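Local coordinates for Non-structural polyprotein (Sindbis virus, PDB 4GUA), which probably cleaves the viral non-structural polyprotein through its nsP2 cysteine protease, joined here to the macro and zinc-binding domains of nsP3, at residues A553-V561 against H593-K601; Q567-L578 against T633-V643. All blocks are in the same frame, centred on the assembly; numbering follows the deposited sequence.

Both contacts belong to the zinc-binding domain of the nsP3 part, and each sets a segment without regular secondary structure against one of two helices, 550-562 and 566-577, that follow each other in the chain. The centres of contact 1 and contact 2 lie about 16 Å apart. The helices themselves meet: D555 OD2 is 2.6 Å from Y576 OH, a probable hydrogen bond, and I559 CG2 packs 3.7 Å from Q572 CB. Contact 2 is nearer the zinc ion, with the side chain of T633 about 6 Å from it, against about 13 Å for the side chain of M556 in contact 1. The metal is bound by C605, C607, C630 and C648, and the segments of the two contacts alternate along the chain.

Contact 1 (A553-V561 against H593-K601); sequences AKDMAEIKV and HNPSSSPPK
A557 and V561, one turn apart on the same helix face, meet the 593-601 segment side by side, A557 over S597 and S598 and V561 over N594 to S597, while A553 and M556 receive P600. The A557 methyl sits against S597, 3.2 Å from its OG, and against the carbonyl oxygen of S598, with the P600 ring further off. V561 divides its branches: CG2, held beside the backbone N, reaches S597 CB at 3.4 Å and also touches S596 O, whereas CG1 meets N594 CB at 3.9 Å, the two side chains crossing at about a right angle. At the other end the P600 ring offers CG to A553, 3.9 Å from its CB. M556 CE approaches P600 CB more loosely, at 4.4 Å.

This is a largely extended, proline- and serine-rich segment laid over helix 550-562 of the zinc-binding domain. No hydrogen bond spans the two segments; apolar and van der Waals contacts join them, and the polar ends turn to other partners. A chi1 of 60° sets S597 OG between its backbone N and carbonyl carbon, where it faces the A557 methyl and bonds to Y543 OH; a sulfate ion lies about 4 Å from this side chain. N151 takes both S596 OG and S598 OG, tying the segment to a distant part of the chain. E558 forms a salt bridge with R586, and P613 of helix 613-621 touches A553, M556 and P600.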
loop_
_atom_site.group_PDB
_atom_site.type_symbol
_atom_site.label_atom_id
_atom_site.label_comp_id
_atom_site.label_asym_id
_atom_site.label_seq_id
_atom_site.Cartn_x
_atom_site.Cartn_y
_atom_site.Cartn_z
ATOM N N ALA A 553 -7.450 -17.469 3.125
ATOM C CA ALA A 553 -6.754 -16.187 3.206
ATOM C C ALA A 553 -6.691 -15.651 4.640
ATOM O O ALA A 553 -5.651 -15.167 5.089
ATOM C CB ALA A 553 -7.419 -15.173 2.297
ATOM N N LYS A 554 -7.814 -15.736 5.346
ATOM C CA LYS A 554 -7.924 -15.231 6.707
ATOM C C LYS A 554 -6.955 -15.972 7.604
ATOM O O LYS A 554 -6.265 -15.375 8.432
ATOM C CB LYS A 554 -9.341 -15.443 7.235
ATOM C CG LYS A 554 -10.317 -14.350 6.872
ATOM C CD LYS A 554 -11.748 -14.887 6.868
ATOM C CE LYS A 554 -12.273 -15.171 8.270
ATOM N NZ LYS A 554 -13.609 -14.530 8.481
ATOM N N ASP A 555 -6.920 -17.288 7.427
ATOM C CA ASP A 555 -6.116 -18.154 8.272
ATOM C C ASP A 555 -4.622 -17.913 8.057
ATOM O O ASP A 555 -3.872 -17.812 9.027
ATOM C CB ASP A 555 -6.486 -19.620 8.037
ATOM C CG ASP A 555 -7.884 -19.961 8.558
ATOM O OD1 ASP A 555 -8.462 -19.148 9.310
ATOM O OD2 ASP A 555 -8.399 -21.052 8.232
ATOM N N MET A 556 -4.197 -17.809 6.798
ATOM C CA MET A 556 -2.811 -17.463 6.484
ATOM C C MET A 556 -2.438 -16.148 7.158
ATOM O O MET A 556 -1.351 -15.995 7.720
ATOM C CB MET A 556 -2.626 -17.262 4.986
ATOM C CG MET A 556 -2.831 -18.474 4.128
ATOM S SD MET A 556 -2.796 -17.972 2.403
ATOM C CE MET A 556 -1.058 -17.630 2.176
ATOM N N ALA A 557 -3.348 -15.184 7.066
ATOM C CA ALA A 557 -3.134 -13.872 7.649
ATOM C C ALA A 557 -2.917 -13.975 9.159
ATOM O O ALA A 557 -1.992 -13.377 9.719
ATOM C CB ALA A 557 -4.333 -12.972 7.342
ATOM N N GLU A 558 -3.764 -14.762 9.810
ATOM C CA GLU A 558 -3.727 -14.892 11.256
ATOM C C GLU A 558 -2.449 -15.580 11.677
ATOM O O GLU A 558 -1.857 -15.218 12.685
ATOM C CB GLU A 558 -4.946 -15.670 11.751
ATOM C CG GLU A 558 -5.039 -15.786 13.259
ATOM C CD GLU A 558 -6.377 -16.320 13.719
ATOM O OE1 GLU A 558 -7.181 -16.752 12.862
ATOM O OE2 GLU A 558 -6.627 -16.316 14.939
ATOM N N ILE A 559 -2.011 -16.548 10.880
ATOM C CA ILE A 559 -0.805 -17.301 11.193
ATOM C C ILE A 559 0.382 -16.337 11.143
ATOM O O ILE A 559 1.281 -16.400 11.980
ATOM C CB ILE A 559 -0.599 -18.485 10.215
ATOM C CG1 ILE A 559 -1.633 -19.584 10.490
ATOM C CG2 ILE A 559 0.802 -19.069 10.355
ATOM C CD1 ILE A 559 -1.579 -20.753 9.519
ATOM N N LYS A 560 0.364 -15.436 10.164
ATOM C CA LYS A 560 1.397 -14.414 10.040
ATOM C C LYS A 560 1.354 -13.425 11.203
ATOM O O LYS A 560 2.383 -12.897 11.624
ATOM C CB LYS A 560 1.205 -13.665 8.722
ATOM C CG LYS A 560 2.415 -12.910 8.177
ATOM C CD LYS A 560 3.745 -13.237 8.847
ATOM C CE LYS A 560 4.783 -12.188 8.494
ATOM N NZ LYS A 560 4.958 -12.077 7.017
ATOM N N VAL A 561 0.168 -13.176 11.736
ATOM C CA VAL A 561 0.062 -12.311 12.901
ATOM C C VAL A 561 0.677 -12.993 14.120
ATOM O O VAL A 561 1.376 -12.348 14.902
ATOM C CB VAL A 561 -1.409 -11.929 13.179
ATOM C CG1 VAL A 561 -1.564 -11.254 14.525
ATOM C CG2 VAL A 561 -1.925 -11.027 12.075
ATOM N N HIS A 593 -4.274 -13.107 21.142
ATOM C CA HIS A 593 -4.375 -13.005 19.685
ATOM C C HIS A 593 -4.754 -11.581 19.329
ATOM O O HIS A 593 -5.447 -10.909 20.096
ATOM C CB HIS A 593 -5.444 -13.934 19.080
ATOM C CG HIS A 593 -6.847 -13.606 19.497
ATOM N ND1 HIS A 593 -7.364 -13.927 20.734
ATOM C CD2 HIS A 593 -7.832 -12.945 18.840
ATOM C CE1 HIS A 593 -8.615 -13.505 20.810
ATOM N NE2 HIS A 593 -8.921 -12.900 19.676
ATOM N N ASN A 594 -4.314 -11.116 18.166
ATOM C CA ASN A 594 -4.806 -9.850 17.659
ATOM C C ASN A 594 -6.014 -10.130 16.771
ATOM O O ASN A 594 -5.973 -11.021 15.923
ATOM C CB ASN A 594 -3.715 -9.099 16.899
ATOM C CG ASN A 594 -2.752 -8.372 17.827
ATOM O OD1 ASN A 594 -3.168 -7.600 18.703
ATOM N ND2 ASN A 594 -1.458 -8.635 17.658
ATOM N N PRO A 595 -7.097 -9.366 16.953
ATOM C CA PRO A 595 -8.271 -9.510 16.087
ATOM C C PRO A 595 -7.978 -9.121 14.638
ATOM O O PRO A 595 -8.770 -9.446 13.747
ATOM C CB PRO A 595 -9.289 -8.540 16.698
ATOM C CG PRO A 595 -8.796 -8.244 18.058
ATOM C CD PRO A 595 -7.315 -8.384 18.025
ATOM N N SER A 596 -6.857 -8.435 14.417
ATOM C CA SER A 596 -6.525 -7.886 13.109
ATOM C C SER A 596 -5.373 -8.634 12.452
ATOM O O SER A 596 -4.568 -9.271 13.122
ATOM C CB SER A 596 -6.169 -6.406 13.220
ATOM O OG SER A 596 -5.213 -6.183 14.240
ATOM N N SER A 597 -5.345 -8.599 11.125
ATOM C CA SER A 597 -4.232 -9.148 10.364
ATOM C C SER A 597 -3.996 -8.274 9.132
ATOM O O SER A 597 -4.571 -7.192 9.012
ATOM C CB SER A 597 -4.515 -10.595 9.957
ATOM O OG SER A 597 -5.675 -10.698 9.148
ATOM N N SER A 598 -3.136 -8.742 8.235
ATOM C CA SER A 598 -2.863 -8.057 6.979
ATOM C C SER A 598 -3.207 -8.969 5.804
ATOM O O SER A 598 -3.084 -10.193 5.902
ATOM C CB SER A 598 -1.392 -7.664 6.895
ATOM O OG SER A 598 -1.048 -6.760 7.929
ATOM N N PRO A 599 -3.651 -8.375 4.688
ATOM C CA PRO A 599 -4.009 -9.158 3.501
ATOM C C PRO A 599 -2.840 -9.977 2.959
ATOM O O PRO A 599 -1.761 -9.426 2.747
ATOM C CB PRO A 599 -4.424 -8.087 2.488
ATOM C CG PRO A 599 -3.826 -6.821 2.982
ATOM C CD PRO A 599 -3.826 -6.932 4.468
ATOM N N PRO A 600 -3.053 -11.282 2.731
ATOM C CA PRO A 600 -1.954 -12.109 2.223
ATOM C C PRO A 600 -1.566 -11.640 0.835
ATOM O O PRO A 600 -2.433 -11.162 0.103
ATOM C CB PRO A 600 -2.546 -13.517 2.151
ATOM C CG PRO A 600 -3.905 -13.454 2.741
ATOM C CD PRO A 600 -4.216 -12.067 3.171
ATOM N N LYS A 601 -0.299 -11.772 0.464
ATOM C CA LYS A 601 0.088 -11.388 -0.880
ATOM C C LYS A 601 -0.486 -12.383 -1.884
ATOM O O LYS A 601 -0.490 -13.590 -1.649
ATOM C CB LYS A 601 1.608 -11.223 -1.023
ATOM C CG LYS A 601 2.452 -12.426 -0.746
ATOM C CD LYS A 601 3.925 -12.060 -0.906
ATOM C CE LYS A 601 4.506 -11.440 0.339
ATOM N NZ LYS A 601 5.478 -12.375 0.986
#

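Contact 2 (Q567-L578 against T633-V643); sequences QESNEQLCAYIL and TPLPKHKIKNV
N570 and E571, neighbours on helix 566-577, reach separate parts of the 633-643 segment, a long connection in the zinc-binding domain that ends in a type II beta turn from I640 to V643 and leads into strand 643-645. N570 ND2 donates to P634 O over 2.9 Å in a nearly straight bond, the N-H...O angle being 164°. The donor is slightly tilted from the carbonyl plane, but the acceptor lies in the amide plane of N570, which would limit rotation of the amide. The T633 methyl, CG2, also packs 3.4 Å from ND2. One turn earlier, Q567 lays CB and CG on the chain from P634 to P636, crossing P634 at about a right angle, and P636 CD rests 3.3 Å from Q567 O.

E571 is extended, with CG anti to the backbone N (chi1 -162°), and this carries its carboxylate obliquely across P636 toward H638. OE1 lies 3.4 Å from P636 CG, while OE2 comes to the edge of the imidazole, near the ring plane, 3.3 Å from H638 CE1. The carboxylate and ring planes are 64° apart. The ring has its own hold within the segment, ND1 donating to K639 O from above that carbonyl's plane.

Between these polar groups L635 turns its CD2 branch against the helix, 3.6 Å from E571 N, and on to C574 SG. V629 of strand 627-629 touches C574, L635 and V643, continuing this apolar patch beyond the two segments. Toward the helix's end, the L578 side chain passes slantwise over that of N642, CD1 meeting CB. C574 presents both side-chain atoms to V643, with CB and SG each 4.0 Å from CG2.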
loop_
_atom_site.group_PDB
_atom_site.type_symbol
_atom_site.label_atom_id
_atom_site.label_comp_id
_atom_site.label_asym_id
_atom_site.label_seq_id
_atom_site.Cartn_x
_atom_site.Cartn_y
_atom_site.Cartn_z
ATOM N N GLN A 567 9.675 -16.990 8.243
ATOM C CA GLN A 567 10.000 -18.412 8.134
ATOM C C GLN A 567 9.224 -19.281 9.121
ATOM O O GLN A 567 8.724 -20.346 8.756
ATOM C CB GLN A 567 11.506 -18.628 8.306
ATOM C CG GLN A 567 12.353 -17.761 7.385
ATOM C CD GLN A 567 13.812 -18.156 7.390
ATOM O OE1 GLN A 567 14.190 -19.168 7.981
ATOM N NE2 GLN A 567 14.645 -17.359 6.730
ATOM N N GLU A 568 9.110 -18.826 10.365
ATOM C CA GLU A 568 8.343 -19.570 11.358
ATOM C C GLU A 568 6.891 -19.607 10.898
ATOM O O GLU A 568 6.200 -20.618 11.039
ATOM C CB GLU A 568 8.440 -18.918 12.741
ATOM C CG GLU A 568 9.858 -18.587 13.189
ATOM C CD GLU A 568 9.948 -18.223 14.664
ATOM O OE1 GLU A 568 8.967 -18.470 15.401
ATOM O OE2 GLU A 568 10.989 -17.658 15.076
ATOM N N SER A 569 6.445 -18.492 10.329
ATOM C CA SER A 569 5.085 -18.367 9.824
ATOM C C SER A 569 4.789 -19.402 8.746
ATOM O O SER A 569 3.781 -20.106 8.803
ATOM C CB SER A 569 4.873 -16.975 9.242
ATOM O OG SER A 569 3.502 -16.780 8.958
ATOM N N ASN A 570 5.675 -19.494 7.763
ATOM C CA ASN A 570 5.467 -20.410 6.656
ATOM C C ASN A 570 5.551 -21.856 7.109
ATOM O O ASN A 570 4.908 -22.725 6.524
ATOM C CB ASN A 570 6.471 -20.133 5.543
ATOM C CG ASN A 570 6.138 -18.876 4.775
ATOM O OD1 ASN A 570 4.993 -18.422 4.780
ATOM N ND2 ASN A 570 7.136 -18.302 4.111
ATOM N N GLU A 571 6.339 -22.115 8.149
ATOM C CA GLU A 571 6.394 -23.446 8.740
ATOM C C GLU A 571 5.030 -23.834 9.316
ATOM O O GLU A 571 4.526 -24.937 9.082
ATOM C CB GLU A 571 7.448 -23.501 9.840
ATOM C CG GLU A 571 7.877 -24.913 10.194
ATOM C CD GLU A 571 8.806 -24.958 11.389
ATOM O OE1 GLU A 571 9.108 -23.878 11.947
ATOM O OE2 GLU A 571 9.237 -26.074 11.762
ATOM N N GLN A 572 4.437 -22.924 10.078
ATOM C CA GLN A 572 3.114 -23.158 10.634
ATOM C C GLN A 572 2.072 -23.274 9.524
ATOM O O GLN A 572 1.083 -23.994 9.659
ATOM C CB GLN A 572 2.735 -22.032 11.589
ATOM C CG GLN A 572 3.648 -21.930 12.796
ATOM C CD GLN A 572 3.825 -23.256 13.497
ATOM O OE1 GLN A 572 2.887 -24.047 13.600
ATOM N NE2 GLN A 572 5.038 -23.515 13.970
ATOM N N LEU A 573 2.289 -22.556 8.426
ATOM C CA LEU A 573 1.378 -22.628 7.298
ATOM C C LEU A 573 1.468 -24.010 6.676
ATOM O O LEU A 573 0.465 -24.557 6.224
ATOM C CB LEU A 573 1.696 -21.550 6.262
ATOM C CG LEU A 573 0.851 -21.571 4.981
ATOM C CD1 LEU A 573 -0.626 -21.389 5.288
ATOM C CD2 LEU A 573 1.318 -20.491 4.012
ATOM N N CYS A 574 2.669 -24.579 6.658
ATOM C CA CYS A 574 2.847 -25.933 6.144
ATOM C C CYS A 574 2.073 -26.898 7.024
ATOM O O CYS A 574 1.393 -27.788 6.530
ATOM C CB CYS A 574 4.321 -26.329 6.097
ATOM S SG CYS A 574 5.255 -25.611 4.724
ATOM N N ALA A 575 2.186 -26.718 8.335
ATOM C CA ALA A 575 1.412 -27.511 9.280
ATOM C C ALA A 575 -0.082 -27.413 8.982
ATOM O O ALA A 575 -0.794 -28.416 9.015
ATOM C CB ALA A 575 1.695 -27.054 10.703
ATOM N N TYR A 576 -0.539 -26.199 8.678
ATOM C CA TYR A 576 -1.954 -25.909 8.442
ATOM C C TYR A 576 -2.457 -26.593 7.174
ATOM O O TYR A 576 -3.575 -27.103 7.131
ATOM C CB TYR A 576 -2.148 -24.387 8.362
ATOM C CG TYR A 576 -3.506 -23.920 7.871
ATOM C CD1 TYR A 576 -4.587 -23.805 8.739
ATOM C CD2 TYR A 576 -3.695 -23.558 6.544
ATOM C CE1 TYR A 576 -5.825 -23.373 8.289
ATOM C CE2 TYR A 576 -4.921 -23.122 6.091
ATOM C CZ TYR A 576 -5.982 -23.028 6.964
ATOM O OH TYR A 576 -7.205 -22.597 6.490
ATOM N N ILE A 577 -1.618 -26.602 6.145
ATOM C CA ILE A 577 -1.945 -27.242 4.881
ATOM C C ILE A 577 -2.181 -28.726 5.113
ATOM O O ILE A 577 -3.000 -29.365 4.452
ATOM C CB ILE A 577 -0.792 -27.047 3.873
ATOM C CG1 ILE A 577 -0.800 -25.606 3.349
ATOM C CG2 ILE A 577 -0.904 -28.031 2.716
ATOM C CD1 ILE A 577 0.384 -25.253 2.481
ATOM N N LEU A 578 -1.446 -29.261 6.074
ATOM C CA LEU A 578 -1.449 -30.685 6.371
ATOM C C LEU A 578 -2.496 -31.089 7.430
ATOM O O LEU A 578 -2.543 -32.249 7.840
ATOM C CB LEU A 578 -0.042 -31.097 6.823
ATOM C CG LEU A 578 1.051 -30.942 5.759
ATOM C CD1 LEU A 578 2.422 -31.232 6.340
ATOM C CD2 LEU A 578 0.789 -31.842 4.569
ATOM N N THR A 633 8.909 -19.108 -0.868
ATOM C CA THR A 633 8.208 -19.237 0.392
ATOM C C THR A 633 9.246 -19.701 1.407
ATOM O O THR A 633 9.391 -20.900 1.655
ATOM C CB THR A 633 7.061 -20.244 0.289
ATOM O OG1 THR A 633 6.050 -19.725 -0.578
ATOM C CG2 THR A 633 6.452 -20.529 1.653
ATOM N N PRO A 634 9.988 -18.741 1.986
ATOM C CA PRO A 634 11.115 -19.044 2.876
ATOM C C PRO A 634 10.697 -19.904 4.050
ATOM O O PRO A 634 9.663 -19.658 4.668
ATOM C CB PRO A 634 11.563 -17.665 3.359
ATOM C CG PRO A 634 11.090 -16.726 2.320
ATOM C CD PRO A 634 9.802 -17.291 1.817
ATOM N N LEU A 635 11.509 -20.907 4.351
ATOM C CA LEU A 635 11.248 -21.788 5.476
ATOM C C LEU A 635 12.461 -21.839 6.377
ATOM O O LEU A 635 13.554 -21.432 5.982
ATOM C CB LEU A 635 10.911 -23.193 4.983
ATOM C CG LEU A 635 9.518 -23.359 4.382
ATOM C CD1 LEU A 635 9.420 -24.666 3.626
ATOM C CD2 LEU A 635 8.462 -23.299 5.477
ATOM N N PRO A 636 12.273 -22.347 7.598
ATOM C CA PRO A 636 13.435 -22.505 8.464
ATOM C C PRO A 636 14.501 -23.337 7.769
ATOM O O PRO A 636 14.212 -24.084 6.835
ATOM C CB PRO A 636 12.866 -23.250 9.674
ATOM C CG PRO A 636 11.434 -22.860 9.717
ATOM C CD PRO A 636 11.011 -22.662 8.291
ATOM N N LYS A 637 15.735 -23.175 8.226
ATOM C CA LYS A 637 16.889 -23.815 7.609
ATOM C C LYS A 637 16.872 -25.325 7.820
ATOM O O LYS A 637 17.360 -26.068 6.972
ATOM C CB LYS A 637 18.184 -23.164 8.121
ATOM C CG LYS A 637 18.129 -22.660 9.566
ATOM C CD LYS A 637 17.741 -21.168 9.591
ATOM C CE LYS A 637 17.235 -20.710 10.948
ATOM N NZ LYS A 637 15.982 -21.400 11.360
ATOM N N HIS A 638 16.292 -25.783 8.925
ATOM C CA HIS A 638 16.177 -27.220 9.168
ATOM C C HIS A 638 15.112 -27.821 8.249
ATOM O O HIS A 638 14.552 -27.127 7.402
ATOM C CB HIS A 638 15.867 -27.520 10.643
ATOM C CG HIS A 638 14.547 -26.994 11.119
ATOM N ND1 HIS A 638 13.382 -27.728 11.051
ATOM C CD2 HIS A 638 14.214 -25.817 11.702
ATOM C CE1 HIS A 638 12.386 -27.022 11.556
ATOM N NE2 HIS A 638 12.864 -25.858 11.959
ATOM N N LYS A 639 14.851 -29.115 8.396
ATOM C CA LYS A 639 13.885 -29.791 7.539
ATOM C C LYS A 639 12.579 -30.085 8.290
ATOM O O LYS A 639 12.576 -30.297 9.505
ATOM C CB LYS A 639 14.483 -31.068 6.935
ATOM C CG LYS A 639 15.608 -30.812 5.924
ATOM C CD LYS A 639 15.151 -29.947 4.741
ATOM C CE LYS A 639 15.358 -30.650 3.411
ATOM N NZ LYS A 639 14.830 -29.859 2.265
ATOM N N ILE A 640 11.476 -30.076 7.544
ATOM C CA ILE A 640 10.129 -30.241 8.083
ATOM C C ILE A 640 9.492 -31.475 7.454
ATOM O O ILE A 640 9.532 -31.634 6.236
ATOM C CB ILE A 640 9.264 -29.013 7.742
ATOM C CG1 ILE A 640 9.982 -27.734 8.165
ATOM C CG2 ILE A 640 7.900 -29.102 8.421
ATOM C CD1 ILE A 640 10.429 -26.894 6.998
ATOM N N LYS A 641 8.921 -32.358 8.271
ATOM C CA LYS A 641 8.372 -33.606 7.744
ATOM C C LYS A 641 7.255 -33.342 6.744
ATOM O O LYS A 641 6.464 -32.415 6.911
ATOM C CB LYS A 641 7.829 -34.511 8.859
ATOM C CG LYS A 641 7.520 -35.933 8.378
ATOM C CD LYS A 641 6.971 -36.836 9.478
ATOM C CE LYS A 641 6.902 -38.292 9.011
ATOM N NZ LYS A 641 5.505 -38.748 8.728
ATOM N N ASN A 642 7.206 -34.169 5.704
ATOM C CA ASN A 642 6.193 -34.048 4.662
ATOM C C ASN A 642 6.237 -32.708 3.928
ATOM O O ASN A 642 5.235 -32.258 3.374
ATOM C CB ASN A 642 4.799 -34.288 5.254
ATOM C CG ASN A 642 4.663 -35.656 5.906
ATOM O OD1 ASN A 642 4.216 -35.766 7.046
ATOM N ND2 ASN A 642 5.038 -36.705 5.178
ATOM N N VAL A 643 7.398 -32.069 3.930
ATOM C CA VAL A 643 7.582 -30.836 3.183
ATOM C C VAL A 643 8.816 -30.965 2.305
ATOM O O VAL A 643 9.928 -31.072 2.817
ATOM C CB VAL A 643 7.764 -29.622 4.134
ATOM C CG1 VAL A 643 8.077 -28.353 3.346
ATOM C CG2 VAL A 643 6.526 -29.423 4.998
#